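Local coordinates for protein SxtG (Microseira wollei, PDB 6U1R) that acts as an amidinotransferase in the saxitoxin biosynthetic pathway, probably transferring the amidino group through a covalent enzyme intermediate, at residues K182-F194 with R204-A216. Sequence-based numbering, arbitrary orientation.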
ATOM      1  N   LYS A 182      -1.243   2.557  -3.109  1.00 14.44           N
ATOM      2  CA  LYS A 182      -2.214   3.580  -2.755  1.00 15.84           C
ATOM      3  C   LYS A 182      -2.658   4.285  -4.032  1.00 14.70           C
ATOM      4  O   LYS A 182      -1.802   4.799  -4.761  1.00 15.53           O
ATOM      5  CB  LYS A 182      -1.620   4.596  -1.760  1.00 18.35           C
ATOM      6  CG  LYS A 182      -2.684   5.438  -1.089  1.00 20.58           C
ATOM      7  CD  LYS A 182      -2.200   6.000   0.230  1.00 23.59           C
ATOM      8  CE  LYS A 182      -3.359   6.341   1.122  1.00 20.42           C
ATOM      9  NZ  LYS A 182      -4.063   5.125   1.597  1.00 21.59           N
ATOM     10  N   PRO A 183      -3.950   4.329  -4.349  1.00 13.42           N
ATOM     11  CA  PRO A 183      -4.364   4.870  -5.651  1.00 13.73           C
ATOM     12  C   PRO A 183      -4.194   6.379  -5.712  1.00 13.58           C
ATOM     13  O   PRO A 183      -4.195   7.080  -4.700  1.00 14.09           O
ATOM     14  CB  PRO A 183      -5.842   4.461  -5.756  1.00 12.93           C
ATOM     15  CG  PRO A 183      -6.306   4.360  -4.320  1.00 13.08           C
ATOM     16  CD  PRO A 183      -5.099   3.787  -3.594  1.00 12.90           C
ATOM     17  N   GLN A 184      -4.061   6.873  -6.947  1.00 13.66           N
ATOM     18  CA  GLN A 184      -3.923   8.301  -7.207  1.00 13.97           C
ATOM     19  C   GLN A 184      -5.254   9.029  -7.056  1.00 12.94           C
ATOM     20  O   GLN A 184      -5.282  10.188  -6.620  1.00 13.73           O
ATOM     21  CB  GLN A 184      -3.370   8.528  -8.622  1.00 14.80           C
ATOM     22  CG  GLN A 184      -1.979   7.960  -8.853  1.00 14.55           C
ATOM     23  CD  GLN A 184      -1.396   8.333 -10.211  1.00 15.65           C
ATOM     24  OE1 GLN A 184      -1.833   7.838 -11.260  1.00 15.44           O
ATOM     25  NE2 GLN A 184      -0.426   9.224 -10.202  1.00 16.51           N
ATOM     26  N   LEU A 185      -6.343   8.375  -7.468  1.00 12.60           N
ATOM     27  CA  LEU A 185      -7.696   8.900  -7.390  1.00 12.70           C
ATOM     28  C   LEU A 185      -7.830  10.199  -8.186  1.00 14.28           C
ATOM     29  O   LEU A 185      -8.529  11.130  -7.781  1.00 13.63           O
ATOM     30  CB  LEU A 185      -8.141   9.072  -5.935  1.00 13.11           C
ATOM     31  CG  LEU A 185      -8.040   7.791  -5.081  1.00 13.15           C
ATOM     32  CD1 LEU A 185      -8.645   7.992  -3.671  1.00 13.21           C
ATOM     33  CD2 LEU A 185      -8.720   6.628  -5.782  1.00 14.80           C
ATOM     34  N   PHE A 186      -7.188  10.228  -9.356  1.00 13.82           N
ATOM     35  CA  PHE A 186      -7.463  11.262 -10.341  1.00 16.24           C
ATOM     36  C   PHE A 186      -8.927  11.215 -10.788  1.00 17.12           C
ATOM     37  O   PHE A 186      -9.635  10.208 -10.645  1.00 14.24           O
ATOM     38  CB  PHE A 186      -6.568  11.082 -11.579  1.00 16.76           C
ATOM     39  CG  PHE A 186      -5.098  11.352 -11.358  1.00 16.98           C
ATOM     40  CD1 PHE A 186      -4.595  11.820 -10.149  1.00 16.22           C
ATOM     41  CD2 PHE A 186      -4.207  11.141 -12.401  1.00 19.13           C
ATOM     42  CE1 PHE A 186      -3.233  12.075  -9.995  1.00 17.70           C
ATOM     43  CE2 PHE A 186      -2.857  11.403 -12.249  1.00 20.96           C
ATOM     44  CZ  PHE A 186      -2.373  11.873 -11.053  1.00 19.03           C
ATOM     45  N   ASP A 187      -9.369  12.315 -11.408  1.00 16.43           N
ATOM     46  CA  ASP A 187     -10.710  12.333 -11.973  1.00 17.90           C
ATOM     47  C   ASP A 187     -10.948  11.161 -12.922  1.00 17.29           C
ATOM     48  O   ASP A 187     -12.081  10.695 -13.043  1.00 16.08           O
ATOM     49  CB  ASP A 187     -10.964  13.651 -12.713  1.00 18.83           C
ATOM     50  CG  ASP A 187     -11.228  14.821 -11.779  1.00 22.21           C
ATOM     51  OD1 ASP A 187     -11.368  14.637 -10.548  1.00 20.30           O
ATOM     52  OD2 ASP A 187     -11.320  15.953 -12.307  1.00 21.85           O
ATOM     53  N   ALA A 188      -9.899  10.669 -13.597  1.00 15.64           N
ATOM     54  CA  ALA A 188     -10.060   9.566 -14.545  1.00 17.18           C
ATOM     55  C   ALA A 188     -10.587   8.276 -13.904  1.00 16.69           C
ATOM     56  O   ALA A 188     -11.037   7.382 -14.629  1.00 14.82           O
ATOM     57  CB  ALA A 188      -8.735   9.271 -15.248  1.00 18.37           C
ATOM     58  N   GLN A 189     -10.514   8.150 -12.577  1.00 15.94           N
ATOM     59  CA  GLN A 189     -11.022   6.978 -11.865  1.00 14.97           C
ATOM     60  C   GLN A 189     -12.546   6.975 -11.752  1.00 15.93           C
ATOM     61  O   GLN A 189     -13.120   5.967 -11.334  1.00 14.85           O
ATOM     62  CB  GLN A 189     -10.363   6.916 -10.473  1.00 15.29           C
ATOM     63  CG  GLN A 189     -10.732   5.677  -9.620  1.00 14.34           C
ATOM     64  CD  GLN A 189     -10.345   4.354 -10.262  1.00 14.77           C
ATOM     65  OE1 GLN A 189      -9.572   4.311 -11.211  1.00 15.41           O
ATOM     66  NE2 GLN A 189     -10.899   3.251  -9.730  1.00 15.24           N
ATOM     67  N   TYR A 190     -13.226   8.055 -12.160  1.00 15.45           N
ATOM     68  CA  TYR A 190     -14.662   8.182 -11.971  1.00 16.54           C
ATOM     69  C   TYR A 190     -15.327   8.586 -13.284  1.00 17.92           C
ATOM     70  O   TYR A 190     -14.786   9.400 -14.037  1.00 18.39           O
ATOM     71  CB  TYR A 190     -14.983   9.219 -10.875  1.00 17.07           C
ATOM     72  CG  TYR A 190     -14.117   9.090  -9.644  1.00 13.84           C
ATOM     73  CD1 TYR A 190     -14.337   8.079  -8.724  1.00 16.23           C
ATOM     74  CD2 TYR A 190     -13.073   9.976  -9.413  1.00 15.43           C
ATOM     75  CE1 TYR A 190     -13.524   7.950  -7.580  1.00 14.38           C
ATOM     76  CE2 TYR A 190     -12.265   9.867  -8.292  1.00 15.60           C
ATOM     77  CZ  TYR A 190     -12.497   8.848  -7.376  1.00 15.91           C
ATOM     78  OH  TYR A 190     -11.670   8.757  -6.275  1.00 13.63           O
ATOM     79  N   ASP A 191     -16.503   8.020 -13.535  1.00 18.54           N
ATOM     80  CA  ASP A 191     -17.297   8.299 -14.735  1.00 21.06           C
ATOM     81  C   ASP A 191     -18.201   9.485 -14.430  1.00 22.01           C
ATOM     82  O   ASP A 191     -19.250   9.338 -13.802  1.00 22.35           O
ATOM     83  CB  ASP A 191     -18.100   7.066 -15.135  1.00 20.56           C
ATOM     84  CG  ASP A 191     -18.971   7.294 -16.361  1.00 24.45           C
ATOM     85  OD1 ASP A 191     -18.987   8.418 -16.894  1.00 24.13           O
ATOM     86  OD2 ASP A 191     -19.661   6.333 -16.760  1.00 24.50           O
ATOM     87  N   PHE A 192     -17.804  10.672 -14.871  1.00 25.63           N
ATOM     88  CA  PHE A 192     -18.623  11.838 -14.556  1.00 27.11           C
ATOM     89  C   PHE A 192     -19.852  11.959 -15.447  1.00 27.37           C
ATOM     90  O   PHE A 192     -20.660  12.865 -15.232  1.00 29.91           O
ATOM     91  CB  PHE A 192     -17.767  13.105 -14.621  1.00 29.51           C
ATOM     92  CG  PHE A 192     -16.820  13.236 -13.461  1.00 28.87           C
ATOM     93  CD1 PHE A 192     -17.257  13.759 -12.252  1.00 32.81           C
ATOM     94  CD2 PHE A 192     -15.508  12.791 -13.557  1.00 27.71           C
ATOM     95  CE1 PHE A 192     -16.396  13.869 -11.168  1.00 37.36           C
ATOM     96  CE2 PHE A 192     -14.633  12.901 -12.477  1.00 26.38           C
ATOM     97  CZ  PHE A 192     -15.076  13.441 -11.283  1.00 30.18           C
ATOM     98  N   ASN A 193     -20.041  11.052 -16.403  1.00 28.09           N
ATOM     99  CA  ASN A 193     -21.282  10.976 -17.161  1.00 28.58           C
ATOM    100  C   ASN A 193     -22.188   9.851 -16.672  1.00 27.41           C
ATOM    101  O   ASN A 193     -23.138   9.482 -17.364  1.00 26.30           O
ATOM    102  CB  ASN A 193     -20.978  10.808 -18.649  1.00 31.33           C
ATOM    103  CG  ASN A 193     -20.130  11.945 -19.194  1.00 34.94           C
ATOM    104  OD1 ASN A 193     -20.321  13.101 -18.824  1.00 35.89           O
ATOM    105  ND2 ASN A 193     -19.172  11.616 -20.052  1.00 35.33           N
ATOM    106  N   PHE A 194     -21.931   9.316 -15.477  1.00 26.32           N
ATOM    107  CA  PHE A 194     -22.630   8.116 -15.043  1.00 24.05           C
ATOM    108  C   PHE A 194     -24.125   8.376 -14.876  1.00 24.00           C
ATOM    109  O   PHE A 194     -24.538   9.438 -14.407  1.00 24.89           O
ATOM    110  CB  PHE A 194     -22.056   7.592 -13.722  1.00 22.90           C
ATOM    111  CG  PHE A 194     -22.736   6.343 -13.234  1.00 21.28           C
ATOM    112  CD1 PHE A 194     -22.355   5.105 -13.724  1.00 20.77           C
ATOM    113  CD2 PHE A 194     -23.771   6.406 -12.307  1.00 20.44           C
ATOM    114  CE1 PHE A 194     -22.980   3.944 -13.289  1.00 20.77           C
ATOM    115  CE2 PHE A 194     -24.400   5.249 -11.867  1.00 20.29           C
ATOM    116  CZ  PHE A 194     -24.014   4.021 -12.364  1.00 18.13           C
ATOM    117  N   ARG A 204     -23.742  -1.389 -14.033  1.00 23.48           N
ATOM    118  CA  ARG A 204     -22.660  -0.454 -14.288  1.00 23.87           C
ATOM    119  C   ARG A 204     -22.495   0.383 -13.030  1.00 19.35           C
ATOM    120  O   ARG A 204     -23.464   0.610 -12.305  1.00 18.24           O
ATOM    121  CB  ARG A 204     -22.956   0.437 -15.505  1.00 29.90           C
ATOM    122  CG  ARG A 204     -22.999  -0.345 -16.830  1.00 41.65           C
ATOM    123  CD  ARG A 204     -23.090   0.549 -18.061  1.00 54.85           C
ATOM    124  NE  ARG A 204     -24.361   1.274 -18.152  1.00 57.42           N
ATOM    125  CZ  ARG A 204     -24.598   2.450 -17.573  1.00 48.86           C
ATOM    126  NH1 ARG A 204     -23.649   3.035 -16.850  1.00 40.79           N
ATOM    127  NH2 ARG A 204     -25.786   3.039 -17.715  1.00 40.80           N
ATOM    128  N   PHE A 205     -21.265   0.820 -12.776  1.00 17.08           N
ATOM    129  CA  PHE A 205     -20.958   1.582 -11.575  1.00 15.80           C
ATOM    130  C   PHE A 205     -20.082   2.768 -11.927  1.00 16.74           C
ATOM    131  O   PHE A 205     -19.563   2.873 -13.041  1.00 16.79           O
ATOM    132  CB  PHE A 205     -20.295   0.683 -10.533  1.00 15.63           C
ATOM    133  CG  PHE A 205     -21.103  -0.519 -10.221  1.00 14.71           C
ATOM    134  CD1 PHE A 205     -22.235  -0.411  -9.439  1.00 16.16           C
ATOM    135  CD2 PHE A 205     -20.762  -1.748 -10.743  1.00 16.26           C
ATOM    136  CE1 PHE A 205     -23.012  -1.509  -9.171  1.00 16.42           C
ATOM    137  CE2 PHE A 205     -21.543  -2.860 -10.485  1.00 17.81           C
ATOM    138  CZ  PHE A 205     -22.663  -2.739  -9.694  1.00 18.24           C
ATOM    139  N   VAL A 206     -19.900   3.660 -10.944  1.00 16.15           N
ATOM    140  CA  VAL A 206     -19.265   4.954 -11.210  1.00 17.22           C
ATOM    141  C   VAL A 206     -17.746   4.851 -11.372  1.00 17.59           C
ATOM    142  O   VAL A 206     -17.150   5.669 -12.083  1.00 16.16           O
ATOM    143  CB  VAL A 206     -19.644   5.969 -10.114  1.00 16.43           C
ATOM    144  CG1 VAL A 206     -19.022   5.606  -8.794  1.00 16.88           C
ATOM    145  CG2 VAL A 206     -19.255   7.386 -10.518  1.00 18.43           C
ATOM    146  N   VAL A 207     -17.078   3.881 -10.735  1.00 14.50           N
ATOM    147  CA  VAL A 207     -15.631   3.780 -10.920  1.00 15.68           C
ATOM    148  C   VAL A 207     -15.323   3.205 -12.295  1.00 13.62           C
ATOM    149  O   VAL A 207     -16.091   2.399 -12.856  1.00 14.56           O
ATOM    150  CB  VAL A 207     -14.927   2.950  -9.829  1.00 14.64           C
ATOM    151  CG1 VAL A 207     -14.769   3.764  -8.538  1.00 16.82           C
ATOM    152  CG2 VAL A 207     -15.618   1.639  -9.598  1.00 13.99           C
ATOM    153  N   THR A 208     -14.194   3.641 -12.842  1.00 14.78           N
ATOM    154  CA  THR A 208     -13.684   3.238 -14.144  1.00 15.56           C
ATOM    155  C   THR A 208     -12.624   2.162 -13.945  1.00 15.11           C
ATOM    156  O   THR A 208     -12.469   1.608 -12.845  1.00 16.05           O
ATOM    157  CB  THR A 208     -13.080   4.433 -14.882  1.00 15.96           C
ATOM    158  OG1 THR A 208     -11.884   4.837 -14.197  1.00 14.95           O
ATOM    159  CG2 THR A 208     -14.052   5.597 -14.937  1.00 15.16           C
ATOM    160  N   GLU A 209     -11.860   1.879 -15.008  1.00 15.24           N
ATOM    161  CA  GLU A 209     -10.723   0.960 -14.942  1.00 15.85           C
ATOM    162  C   GLU A 209      -9.385   1.686 -15.038  1.00 15.12           C
ATOM    163  O   GLU A 209      -8.397   1.135 -15.530  1.00 16.31           O
ATOM    164  CB  GLU A 209     -10.842  -0.106 -16.032  1.00 17.04           C
ATOM    165  CG  GLU A 209     -12.059  -1.037 -15.855  1.00 16.70           C
ATOM    166  CD  GLU A 209     -12.019  -1.845 -14.559  1.00 15.13           C
ATOM    167  OE1 GLU A 209     -10.912  -2.216 -14.115  1.00 16.81           O
ATOM    168  OE2 GLU A 209     -13.109  -2.128 -14.002  1.00 17.05           O
ATOM    169  N   PHE A 210      -9.327   2.925 -14.547  1.00 15.20           N
ATOM    170  CA  PHE A 210      -8.084   3.688 -14.593  1.00 14.99           C
ATOM    171  C   PHE A 210      -6.996   3.059 -13.711  1.00 15.55           C
ATOM    172  O   PHE A 210      -5.838   2.948 -14.133  1.00 15.03           O
ATOM    173  CB  PHE A 210      -8.400   5.130 -14.200  1.00 15.24           C
ATOM    174  CG  PHE A 210      -7.206   5.967 -13.867  1.00 16.41           C
ATOM    175  CD1 PHE A 210      -6.371   6.444 -14.867  1.00 17.79           C
ATOM    176  CD2 PHE A 210      -6.947   6.317 -12.555  1.00 15.67           C
ATOM    177  CE1 PHE A 210      -5.284   7.234 -14.555  1.00 18.46           C
ATOM    178  CE2 PHE A 210      -5.866   7.092 -12.235  1.00 16.35           C
ATOM    179  CZ  PHE A 210      -5.027   7.561 -13.240  1.00 17.19           C
ATOM    180  N   GLU A 211      -7.337   2.647 -12.491  1.00 13.69           N
ATOM    181  CA  GLU A 211      -6.355   2.081 -11.577  1.00 13.82           C
ATOM    182  C   GLU A 211      -7.049   1.134 -10.605  1.00 13.00           C
ATOM    183  O   GLU A 211      -8.270   1.191 -10.442  1.00 12.79           O
ATOM    184  CB  GLU A 211      -5.613   3.177 -10.809  1.00 14.60           C
ATOM    185  CG  GLU A 211      -6.473   3.840  -9.763  1.00 14.59           C
ATOM    186  CD  GLU A 211      -5.833   5.088  -9.206  1.00 13.69           C
ATOM    187  OE1 GLU A 211      -4.580   5.156  -9.117  1.00 13.87           O
ATOM    188  OE2 GLU A 211      -6.613   5.996  -8.871  1.00 14.24           O
ATOM    189  N   PRO A 212      -6.291   0.266  -9.926  1.00 12.86           N
ATOM    190  CA  PRO A 212      -6.913  -0.713  -9.013  1.00 12.94           C
ATOM    191  C   PRO A 212      -7.508  -0.047  -7.778  1.00 12.97           C
ATOM    192  O   PRO A 212      -6.792   0.633  -7.038  1.00 12.10           O
ATOM    193  CB  PRO A 212      -5.747  -1.633  -8.630  1.00 14.09           C
ATOM    194  CG  PRO A 212      -4.679  -1.404  -9.623  1.00 15.31           C
ATOM    195  CD  PRO A 212      -4.867  -0.025 -10.178  1.00 14.00           C
ATOM    196  N   THR A 213      -8.804  -0.283  -7.526  1.00 12.05           N
ATOM    197  CA  THR A 213      -9.451   0.124  -6.280  1.00 11.39           C
ATOM    198  C   THR A 213     -10.389  -0.976  -5.803  1.00 13.04           C
ATOM    199  O   THR A 213     -11.052  -1.653  -6.607  1.00 11.66           O
ATOM    200  CB  THR A 213     -10.250   1.461  -6.385  1.00 11.90           C
ATOM    201  OG1 THR A 213     -11.277   1.380  -7.386  1.00 15.20           O
ATOM    202  CG2 THR A 213      -9.333   2.624  -6.695  1.00 13.07           C
ATOM    203  N   PHE A 214     -10.412  -1.172  -4.489  1.00 12.63           N
ATOM    204  CA  PHE A 214     -11.457  -1.982  -3.874  1.00 11.86           C
ATOM    205  C   PHE A 214     -11.588  -1.619  -2.403  1.00 13.84           C
ATOM    206  O   PHE A 214     -10.640  -1.135  -1.772  1.00 12.68           O
ATOM    207  CB  PHE A 214     -11.197  -3.498  -4.038  1.00 11.77           C
ATOM    208  CG  PHE A 214     -10.005  -4.037  -3.274  1.00 13.05           C
ATOM    209  CD1 PHE A 214     -10.127  -4.397  -1.934  1.00 12.32           C
ATOM    210  CD2 PHE A 214      -8.778  -4.223  -3.900  1.00 13.41           C
ATOM    211  CE1 PHE A 214      -9.053  -4.908  -1.243  1.00 14.12           C
ATOM    212  CE2 PHE A 214      -7.689  -4.749  -3.205  1.00 14.05           C
ATOM    213  CZ  PHE A 214      -7.825  -5.092  -1.884  1.00 14.40           C
ATOM    214  N   ASP A 215     -12.798  -1.835  -1.884  1.00 12.37           N
ATOM    215  CA  ASP A 215     -13.065  -1.842  -0.453  1.00 12.41           C
ATOM    216  C   ASP A 215     -13.081  -3.290   0.024  1.00 13.42           C
ATOM    217  O   ASP A 215     -13.632  -4.175  -0.649  1.00 11.06           O
ATOM    218  CB  ASP A 215     -14.422  -1.212  -0.128  1.00 12.22           C
ATOM    219  CG  ASP A 215     -14.409   0.312  -0.154  1.00 13.44           C
ATOM    220  OD1 ASP A 215     -13.485   0.905  -0.741  1.00 12.29           O
ATOM    221  OD2 ASP A 215     -15.346   0.910   0.415  1.00 14.39           O
ATOM    222  N   ALA A 216     -12.525  -3.528   1.208  1.00 12.52           N
ATOM    223  CA  ALA A 216     -12.441  -4.901   1.687  1.00 12.52           C
ATOM    224  C   ALA A 216     -13.827  -5.495   1.902  1.00 13.01           C
ATOM    225  O   ALA A 216     -14.020  -6.708   1.753  1.00 13.22           O
ATOM    226  CB  ALA A 216     -11.621  -4.940   2.978  1.00 13.15           C
TER
HETATM  227  O   HOH W   1      -2.888   5.328 -11.324  1.00 15.75           O
HETATM  228  O   HOH W   2     -19.593   3.466 -15.740  1.00 26.49           O
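Glu211 grips the backbone of 182-194 with both carboxylate oxygens. Glu211 OE1 accepts from Gln184 N and Glu211 OE2 from Leu185 N, each at 2.8 Å; the second bond uses the syn lone pair. A water donates to both Glu211 OE1 and Gln184 OE1. In return, Glu211 N donates to Gln189 OE1 (3.1 Å, bent at 136°). Gln189 CG stands anti to the backbone N (chi1 -176°) and the chain then bends (chi2 60°), which brings OE1 to Glu211 N.

Backbone bonds continue the join. Thr208 N donates to Gln189 O, and Asp191 N to Val206 O at 2.8 Å, making a single beta bridge between Tyr190 and Val207. Thr208 OG1 gives its proton to Ala188 O (2.7 Å) and accepts from Phe210 N in an ST turn.

Ring contacts add to these bonds. Ala188 CB makes a CH-pi contact over one Phe210 face, 4.0 Å from the ring centroid. Arg204 O lies at the edge of the Phe194 ring, near its plane.

Both segments lie in the long loop between strands 176-179 and 219-222. Tyr190 packs on helix 53-57, Lys168 of the second subunit makes a cation-pi contact with Phe210, and Pro212 touches helix 236-245. Three residues on from Pro212 is Asp215, predicted to be in the active site, which hydrogen-bonds His264.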